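Local coordinates for protein oxalate biosynthetic component 1 (Burkholderia thailandensis, PDB 5IKY) that produces oxalate in quorum sensing-dependent oxalogenesis, as a bifunctional enzyme that combines serine hydrolase and lyase activities, at residues A969-F974 with L985-V990; A978-D983 with Q1046-A1051. One frame throughout, in Å; residues are numbered along the deposited sequence.

Interaction 1: residues A969-F974 with L985-V990; sequences ALLVSF and LGTSVV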
loop_
_atom_site.group_PDB
_atom_site.type_symbol
_atom_site.label_atom_id
_atom_site.label_comp_id
_atom_site.label_asym_id
_atom_site.label_seq_id
_atom_site.Cartn_x
_atom_site.Cartn_y
_atom_site.Cartn_z
ATOM N N ALA A 969 -32.375 -22.154 5.068
ATOM C CA ALA A 969 -31.314 -22.150 4.069
ATOM C C ALA A 969 -30.081 -21.424 4.597
ATOM O O ALA A 969 -30.186 -20.544 5.452
ATOM C CB ALA A 969 -31.798 -21.508 2.778
ATOM N N LEU A 970 -28.914 -21.792 4.080
ATOM C CA LEU A 970 -27.654 -21.222 4.542
ATOM C C LEU A 970 -26.709 -20.954 3.374
ATOM O O LEU A 970 -26.735 -21.667 2.371
ATOM C CB LEU A 970 -26.994 -22.158 5.555
ATOM C CG LEU A 970 -25.671 -21.702 6.168
ATOM C CD1 LEU A 970 -25.904 -20.799 7.373
ATOM C CD2 LEU A 970 -24.832 -22.909 6.534
ATOM N N LEU A 971 -25.871 -19.929 3.508
ATOM C CA LEU A 971 -24.962 -19.544 2.434
ATOM C C LEU A 971 -23.542 -19.271 2.919
ATOM O O LEU A 971 -23.327 -18.479 3.837
ATOM C CB LEU A 971 -25.497 -18.307 1.716
ATOM C CG LEU A 971 -25.834 -18.464 0.236
ATOM C CD1 LEU A 971 -26.426 -17.170 -0.287
ATOM C CD2 LEU A 971 -24.594 -18.850 -0.552
ATOM N N VAL A 972 -22.575 -19.929 2.291
ATOM C CA VAL A 972 -21.168 -19.645 2.542
ATOM C C VAL A 972 -20.507 -19.195 1.243
ATOM O O VAL A 972 -20.378 -19.975 0.299
ATOM C CB VAL A 972 -20.421 -20.868 3.105
ATOM C CG1 VAL A 972 -18.952 -20.534 3.317
ATOM C CG2 VAL A 972 -21.064 -21.334 4.403
ATOM N N SER A 973 -20.095 -17.934 1.198
ATOM C CA SER A 973 -19.556 -17.353 -0.026
ATOM C C SER A 973 -18.065 -17.054 0.088
ATOM O O SER A 973 -17.630 -16.331 0.985
ATOM C CB SER A 973 -20.321 -16.073 -0.383
ATOM O OG SER A 973 -19.864 -15.521 -1.606
ATOM N N PHE A 974 -17.283 -17.622 -0.826
ATOM C CA PHE A 974 -15.859 -17.323 -0.914
ATOM C C PHE A 974 -15.598 -16.403 -2.099
ATOM O O PHE A 974 -15.820 -16.778 -3.252
ATOM C CB PHE A 974 -15.037 -18.606 -1.043
ATOM C CG PHE A 974 -15.053 -19.464 0.189
ATOM C CD1 PHE A 974 -15.988 -20.478 0.333
ATOM C CD2 PHE A 974 -14.136 -19.256 1.205
ATOM C CE1 PHE A 974 -16.005 -21.268 1.466
ATOM C CE2 PHE A 974 -14.148 -20.042 2.342
ATOM C CZ PHE A 974 -15.084 -21.050 2.473
ATOM N N LEU A 985 -35.052 -9.456 2.085
ATOM C CA LEU A 985 -35.468 -10.782 2.519
ATOM C C LEU A 985 -34.624 -11.830 1.807
ATOM O O LEU A 985 -34.607 -11.882 0.576
ATOM C CB LEU A 985 -36.951 -11.018 2.226
ATOM C CG LEU A 985 -37.975 -10.654 3.301
ATOM C CD1 LEU A 985 -39.385 -10.810 2.754
ATOM C CD2 LEU A 985 -37.779 -11.521 4.533
ATOM N N GLY A 986 -33.918 -12.660 2.566
ATOM C CA GLY A 986 -33.084 -13.672 1.951
ATOM C C GLY A 986 -32.246 -14.528 2.879
ATOM O O GLY A 986 -32.364 -14.462 4.102
ATOM N N THR A 987 -31.385 -15.337 2.269
ATOM C CA THR A 987 -30.562 -16.299 2.987
ATOM C C THR A 987 -29.426 -15.619 3.741
ATOM O O THR A 987 -28.778 -14.713 3.215
ATOM C CB THR A 987 -29.969 -17.343 2.019
ATOM O OG1 THR A 987 -30.993 -17.815 1.133
ATOM C CG2 THR A 987 -29.378 -18.513 2.784
ATOM N N SER A 988 -29.188 -16.056 4.974
ATOM C CA SER A 988 -28.069 -15.546 5.758
ATOM C C SER A 988 -26.751 -16.064 5.192
ATOM O O SER A 988 -26.659 -17.213 4.763
ATOM C CB SER A 988 -28.212 -15.937 7.228
ATOM O OG SER A 988 -29.324 -15.286 7.816
ATOM N N VAL A 989 -25.733 -15.209 5.195
ATOM C CA VAL A 989 -24.479 -15.518 4.516
ATOM C C VAL A 989 -23.259 -15.409 5.423
ATOM O O VAL A 989 -23.161 -14.501 6.246
ATOM C CB VAL A 989 -24.257 -14.580 3.302
ATOM C CG1 VAL A 989 -23.137 -15.107 2.415
ATOM C CG2 VAL A 989 -25.541 -14.420 2.497
ATOM N N VAL A 990 -22.332 -16.350 5.271
ATOM C CA VAL A 990 -20.986 -16.190 5.803
ATOM C C VAL A 990 -20.089 -15.758 4.648
ATOM O O VAL A 990 -19.889 -16.511 3.695
ATOM C CB VAL A 990 -20.447 -17.481 6.443
ATOM C CG1 VAL A 990 -18.965 -17.337 6.759
ATOM C CG2 VAL A 990 -21.236 -17.823 7.697
#
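Thr987 meets Ala969 through its methyl branch: CG2 lies 3.4 Å from Ala969 O and 3.9 Å from Ala969 CB. Because CG2 stands anti to the Thr987 backbone N, the methyl and not the hydroxyl makes the closest approach to the neighbouring strand. The backbone N of Thr987 is bound in turn by Asp945 OD2 of helix 937-955.

Ser988 contributes its carbonyl: its O receives Leu971 N at 3.1 Å, but with 128° at the hydrogen the bond is weak. The hydroxyl serves a different strand, with Ser988 OG bound to Ile1049 N.

Val989 is set against Leu971, with 4.6 Å between their CA atoms. The two strands run parallel, 29° apart in their short segments, and belong to the central, largely parallel sheet of the C-terminal alpha/beta hydrolase domain; the chain between them crosses over without any helix. The side chains of Val989 and Leu971 lie side by side and point the same way, on one sheet face; there Leu971 packs on Ile938 and Ala941 of helix 937-955, and Val989 meets Ile980 of the loop between the two strands. Val989 CG2 reaches both CB and CD1 of Leu971, each at 4.0 Å, while its CG1 sits close to Leu971 O and also touches Ser973 CB.

Val990 then uses both polar backbone atoms. Its N donates to Leu971 O at 2.8 Å, nearly straight at 167°, and its O accepts Ser973 N at 2.9 Å. Leu971 O is gripped further by a CA-H...O contact from Val989. On the face away from helix 937-955, Val990 CB comes within 4.4 Å of Val972 CG2, a looser apolar contact; Val972 also packs on Phe932 of strand 929-935.

Interaction 2: residues A978-D983 with Q1046-A1051; sequences ADIHLD and QGKIVA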
loop_
_atom_site.group_PDB
_atom_site.type_symbol
_atom_site.label_atom_id
_atom_site.label_comp_id
_atom_site.label_asym_id
_atom_site.label_seq_id
_atom_site.Cartn_x
_atom_site.Cartn_y
_atom_site.Cartn_z
ATOM N N ALA A 978 -20.272 -9.624 -5.674
ATOM C CA ALA A 978 -21.456 -8.778 -5.749
ATOM C C ALA A 978 -21.861 -8.337 -4.350
ATOM O O ALA A 978 -21.559 -9.017 -3.369
ATOM C CB ALA A 978 -22.601 -9.513 -6.435
ATOM N N ASP A 979 -22.537 -7.196 -4.261
ATOM C CA ASP A 979 -22.973 -6.673 -2.973
ATOM C C ASP A 979 -24.013 -7.574 -2.325
ATOM O O ASP A 979 -24.880 -8.129 -3.001
ATOM C CB ASP A 979 -23.545 -5.262 -3.127
ATOM C CG ASP A 979 -22.470 -4.214 -3.324
ATOM O OD1 ASP A 979 -21.314 -4.459 -2.920
ATOM O OD2 ASP A 979 -22.786 -3.136 -3.872
ATOM N N ILE A 980 -23.913 -7.722 -1.009
ATOM C CA ILE A 980 -24.934 -8.422 -0.244
ATOM C C ILE A 980 -25.925 -7.410 0.308
ATOM O O ILE A 980 -25.602 -6.639 1.213
ATOM C CB ILE A 980 -24.333 -9.236 0.912
ATOM C CG1 ILE A 980 -23.344 -10.273 0.379
ATOM C CG2 ILE A 980 -25.438 -9.913 1.710
ATOM C CD1 ILE A 980 -22.691 -11.103 1.463
ATOM N N HIS A 981 -27.128 -7.403 -0.252
ATOM C CA HIS A 981 -28.162 -6.481 0.193
ATOM C C HIS A 981 -28.659 -6.896 1.570
ATOM O O HIS A 981 -29.513 -7.773 1.700
ATOM C CB HIS A 981 -29.306 -6.437 -0.813
ATOM C CG HIS A 981 -28.867 -6.119 -2.208
ATOM N ND1 HIS A 981 -28.921 -4.846 -2.734
ATOM C CD2 HIS A 981 -28.352 -6.907 -3.181
ATOM C CE1 HIS A 981 -28.464 -4.866 -3.973
ATOM N NE2 HIS A 981 -28.112 -6.104 -4.269
ATOM N N LEU A 982 -28.106 -6.253 2.590
ATOM C CA LEU A 982 -28.338 -6.629 3.978
ATOM C C LEU A 982 -29.798 -6.480 4.404
ATOM O O LEU A 982 -30.285 -7.242 5.237
ATOM C CB LEU A 982 -27.437 -5.794 4.892
ATOM C CG LEU A 982 -27.501 -6.063 6.395
ATOM C CD1 LEU A 982 -27.311 -7.541 6.684
ATOM C CD2 LEU A 982 -26.450 -5.236 7.114
ATOM N N ASP A 983 -30.497 -5.512 3.819
ATOM C CA ASP A 983 -31.862 -5.199 4.239
ATOM C C ASP A 983 -32.935 -5.924 3.426
ATOM O O ASP A 983 -34.123 -5.635 3.568
ATOM C CB ASP A 983 -32.099 -3.689 4.165
ATOM C CG ASP A 983 -31.300 -2.922 5.200
ATOM O OD1 ASP A 983 -30.984 -3.507 6.258
ATOM O OD2 ASP A 983 -30.988 -1.737 4.957
ATOM N N GLN A 1046 -34.796 -7.182 7.630
ATOM C CA GLN A 1046 -35.684 -8.326 7.464
ATOM C C GLN A 1046 -35.074 -9.601 8.042
ATOM O O GLN A 1046 -35.419 -10.707 7.628
ATOM C CB GLN A 1046 -36.022 -8.526 5.986
ATOM C CG GLN A 1046 -36.340 -7.236 5.244
ATOM C CD GLN A 1046 -37.795 -7.136 4.831
ATOM O OE1 GLN A 1046 -38.598 -8.024 5.118
ATOM N NE2 GLN A 1046 -38.142 -6.050 4.148
ATOM N N GLY A 1047 -34.158 -9.437 8.992
ATOM C CA GLY A 1047 -33.605 -10.564 9.723
ATOM C C GLY A 1047 -32.447 -11.284 9.060
ATOM O O GLY A 1047 -31.975 -12.300 9.573
ATOM N N LYS A 1048 -31.984 -10.772 7.925
ATOM C CA LYS A 1048 -30.846 -11.377 7.241
ATOM C C LYS A 1048 -29.573 -11.192 8.062
ATOM O O LYS A 1048 -29.312 -10.108 8.582
ATOM C CB LYS A 1048 -30.666 -10.782 5.841
ATOM C CG LYS A 1048 -29.455 -11.331 5.094
ATOM C CD LYS A 1048 -29.299 -10.713 3.713
ATOM C CE LYS A 1048 -29.999 -11.544 2.647
ATOM N NZ LYS A 1048 -29.703 -11.048 1.273
ATOM N N ILE A 1049 -28.790 -12.259 8.184
ATOM C CA ILE A 1049 -27.549 -12.220 8.947
ATOM C C ILE A 1049 -26.341 -12.391 8.031
ATOM O O ILE A 1049 -26.309 -13.293 7.196
ATOM C CB ILE A 1049 -27.521 -13.314 10.035
ATOM C CG1 ILE A 1049 -28.732 -13.180 10.959
ATOM C CG2 ILE A 1049 -26.231 -13.243 10.836
ATOM C CD1 ILE A 1049 -28.790 -14.237 12.041
ATOM N N VAL A 1050 -25.350 -11.519 8.184
ATOM C CA VAL A 1050 -24.147 -11.591 7.364
ATOM C C VAL A 1050 -22.876 -11.601 8.210
ATOM O O VAL A 1050 -22.621 -10.673 8.979
ATOM C CB VAL A 1050 -24.075 -10.419 6.368
ATOM C CG1 VAL A 1050 -22.767 -10.464 5.589
ATOM C CG2 VAL A 1050 -25.267 -10.452 5.421
ATOM N N ALA A 1051 -22.086 -12.660 8.061
ATOM C CA ALA A 1051 -20.801 -12.770 8.740
ATOM C C ALA A 1051 -19.678 -12.307 7.824
ATOM O O ALA A 1051 -19.189 -13.074 6.994
ATOM C CB ALA A 1051 -20.559 -14.198 9.191
#
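Lys1048 reaches across to the carbonyl groups of His981 and Leu982, where a loop of the alpha/beta hydrolase domain packs over the start of strand 1049-1054. This loop links strands 969-976 and 988-992, and its touching part runs 149° from the direction of residues 1046-1050, so the pieces pass nearly in opposite senses without beta pairing.

The lysine chain leaves the backbone fully extended as far as CD, then bends at chi3 (-92°), which swings CE out of that line. Its aliphatic part passes the loop carbonyls, with CB 3.6 Å from Leu982 O and CD 3.6 Å from His981 O. The ammonium completes the approach: NZ donates to His981 O at 3.3 Å, a weak bond on distance. Gln942 of helix 937-955 touches the same lysine and bonds the loop twice, through OE1 to His981 N and through NE2 to Asp979 O.

Beyond the lysine lies an apolar cluster. Val1050 CG2 meets two loop residues, and both partners are crossed at a slant: Ile980 CG2 touches it at 3.8 Å, and Leu982 CD1 touches it at 3.8 Å. Leu982 CG lies anti to the backbone N (chi1 -178°), and the second torsion then sets CD1 against the strand. The same CD1 rests near Lys1048 O.

At the more exposed end Gln1046 makes its contact through an aliphatic atom: Gln1046 CG lies 3.2 Å from Asp983 O.

The centres of the two interactions lie 8 Å apart, within the C-terminal alpha/beta hydrolase domain. Their segments alternate along the chain: 969-974, 978-983, 985-990, then 1046-1051. Strand 988-992 sits between strands 969-976 and 1049-1054 in the sheet, all three parallel, and joins the contacts directly. Val989 N lies 2.8 Å from Ile1049 O and Val989 O lies 2.8 Å from Ala1051 N, both probable hydrogen bonds. Helix 937-955 borders both interactions, touching Leu971 in one and Ile980 in the other. The loop of interaction 2 is thus the connection between the strands paired in interaction 1, packed onto the next strand over.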